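Local coordinates for protein abietadiene synthase, chloroplastic (Abies grandis, PDB 3S9V) that is a largely helical chloroplastic enzyme of the terpene synthase family, with the DXDD motif characteristic of class II terpene cyclases, at residues P318-T323 against V363-N368. Sequence-based numbering, arbitrary orientation.
Sequences PDIDDT and VTDMLN
The DXDD motif of class II terpene cyclases, here D319-I320-D321-D322, spans the N-cap and first turn of helix 320-332, and its middle aspartate, D321, reaches across to N368 on helix 363-373. In this family the motif marks the class II active site. The link is a single short hydrogen bond: N368 ND2 donates to D321 OD1 over 2.7 Å, at an N-H...O angle of 151°. It arrives on the syn lone pair, the side facing OD2, and the carboxylate and amide planes lie within 24° of each other. With CG anti to the backbone N (chi1 -153°), the D321 carboxylate is carried across to the amide of N368. The other end of the amide is held too, since N368 OD1 accepts from R371 further along its own helix, and W275 of helix 269-282 packs on both D321 and N368.

The closest CA atoms of the two segments, those of D321 and D365, are 5.0 Å apart, and D321 CG rests 3.9 Å from D365 CB. The D365 carboxylate itself turns back to the start of its helix, where OD2 accepts from the backbone N of G362, so D365 meets D321 with its methylene. I320 adds a thin apolar contact alongside, its CG2 4.4 Å from M366 CE.

D319 caps the N-terminus of helix 320-332: its OD2 takes the N-H of D322 at 2.9 Å, while its carbonyl O receives both T323 N and, at 2.9 Å from above the carbonyl plane, T323 OG1.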
loop_
_atom_site.group_PDB
_atom_site.type_symbol
_atom_site.label_atom_id
_atom_site.label_comp_id
_atom_site.label_asym_id
_atom_site.label_seq_id
_atom_site.Cartn_x
_atom_site.Cartn_y
_atom_site.Cartn_z
ATOM N N PRO A 318 13.318 15.329 6.490
ATOM C CA PRO A 318 12.526 14.143 6.169
ATOM C C PRO A 318 11.187 14.591 5.616
ATOM O O PRO A 318 10.824 15.761 5.748
ATOM C CB PRO A 318 12.381 13.461 7.522
ATOM C CG PRO A 318 12.211 14.648 8.442
ATOM C CD PRO A 318 13.284 15.609 7.939
ATOM N N ASP A 319 10.462 13.671 4.987
ATOM C CA ASP A 319 9.137 13.993 4.466
ATOM C C ASP A 319 8.177 12.881 4.865
ATOM O O ASP A 319 8.555 11.711 4.928
ATOM C CB ASP A 319 9.155 14.161 2.948
ATOM C CG ASP A 319 9.389 12.864 2.219
ATOM O OD1 ASP A 319 10.540 12.384 2.210
ATOM O OD2 ASP A 319 8.416 12.323 1.658
ATOM N N ILE A 320 6.930 13.252 5.129
ATOM C CA ILE A 320 5.931 12.293 5.562
ATOM C C ILE A 320 5.666 11.164 4.563
ATOM O O ILE A 320 5.330 10.053 4.964
ATOM C CB ILE A 320 4.605 13.003 5.899
ATOM C CG1 ILE A 320 3.804 12.162 6.895
ATOM C CG2 ILE A 320 3.798 13.242 4.630
ATOM C CD1 ILE A 320 2.580 12.870 7.432
ATOM N N ASP A 321 5.831 11.435 3.271
ATOM C CA ASP A 321 5.573 10.412 2.260
ATOM C C ASP A 321 6.583 9.269 2.348
ATOM O O ASP A 321 6.189 8.116 2.473
ATOM C CB ASP A 321 5.584 11.030 0.851
ATOM C CG ASP A 321 4.722 10.249 -0.145
ATOM O OD1 ASP A 321 4.091 9.231 0.245
ATOM O OD2 ASP A 321 4.671 10.664 -1.325
ATOM N N ASP A 322 7.877 9.587 2.283
ATOM C CA ASP A 322 8.917 8.562 2.373
ATOM C C ASP A 322 8.912 7.899 3.753
ATOM O O ASP A 322 9.178 6.702 3.877
ATOM C CB ASP A 322 10.310 9.156 2.144
ATOM C CG ASP A 322 10.564 9.525 0.700
ATOM O OD1 ASP A 322 10.365 10.704 0.343
ATOM O OD2 ASP A 322 10.957 8.632 -0.083
ATOM N N THR A 323 8.627 8.686 4.786
ATOM C CA THR A 323 8.605 8.170 6.150
ATOM C C THR A 323 7.427 7.234 6.376
ATOM O O THR A 323 7.573 6.190 7.001
ATOM C CB THR A 323 8.541 9.307 7.184
ATOM O OG1 THR A 323 9.701 10.134 7.048
ATOM C CG2 THR A 323 8.492 8.735 8.594
ATOM N N VAL A 363 -3.010 14.757 -2.007
ATOM C CA VAL A 363 -3.670 13.463 -2.080
ATOM C C VAL A 363 -2.722 12.275 -2.044
ATOM O O VAL A 363 -2.927 11.331 -1.281
ATOM C CB VAL A 363 -4.528 13.347 -3.350
ATOM C CG1 VAL A 363 -5.163 11.966 -3.414
ATOM C CG2 VAL A 363 -5.596 14.430 -3.355
ATOM N N THR A 364 -1.686 12.316 -2.870
ATOM C CA THR A 364 -0.739 11.218 -2.918
ATOM C C THR A 364 -0.102 10.927 -1.559
ATOM O O THR A 364 -0.152 9.792 -1.082
ATOM C CB THR A 364 0.349 11.486 -3.969
ATOM O OG1 THR A 364 -0.261 11.565 -5.263
ATOM C CG2 THR A 364 1.367 10.367 -3.981
ATOM N N ASP A 365 0.475 11.936 -0.912
ATOM C CA ASP A 365 1.097 11.689 0.386
ATOM C C ASP A 365 0.112 11.363 1.514
ATOM O O ASP A 365 0.397 10.497 2.346
ATOM C CB ASP A 365 2.012 12.855 0.790
ATOM C CG ASP A 365 1.355 14.209 0.619
ATOM O OD1 ASP A 365 1.042 14.574 -0.540
ATOM O OD2 ASP A 365 1.160 14.903 1.642
ATOM N N MET A 366 -1.040 12.033 1.564
ATOM C CA MET A 366 -1.997 11.720 2.625
ATOM C C MET A 366 -2.446 10.281 2.428
ATOM O O MET A 366 -2.742 9.584 3.396
ATOM C CB MET A 366 -3.221 12.659 2.613
ATOM C CG MET A 366 -2.965 14.083 3.137
ATOM S SD MET A 366 -2.304 14.206 4.835
ATOM C CE MET A 366 -0.561 14.119 4.511
ATOM N N LEU A 367 -2.480 9.833 1.173
ATOM C CA LEU A 367 -2.885 8.464 0.893
ATOM C C LEU A 367 -1.893 7.451 1.468
ATOM O O LEU A 367 -2.297 6.486 2.120
ATOM C CB LEU A 367 -3.037 8.223 -0.611
ATOM C CG LEU A 367 -3.265 6.744 -0.959
ATOM C CD1 LEU A 367 -4.477 6.223 -0.203
ATOM C CD2 LEU A 367 -3.459 6.573 -2.459
ATOM N N ASN A 368 -0.601 7.654 1.229
ATOM C CA ASN A 368 0.380 6.716 1.767
ATOM C C ASN A 368 0.405 6.765 3.291
ATOM O O ASN A 368 0.680 5.758 3.953
ATOM C CB ASN A 368 1.768 6.994 1.182
ATOM C CG ASN A 368 1.849 6.637 -0.294
ATOM O OD1 ASN A 368 1.369 5.581 -0.710
ATOM N ND2 ASN A 368 2.458 7.512 -1.091
#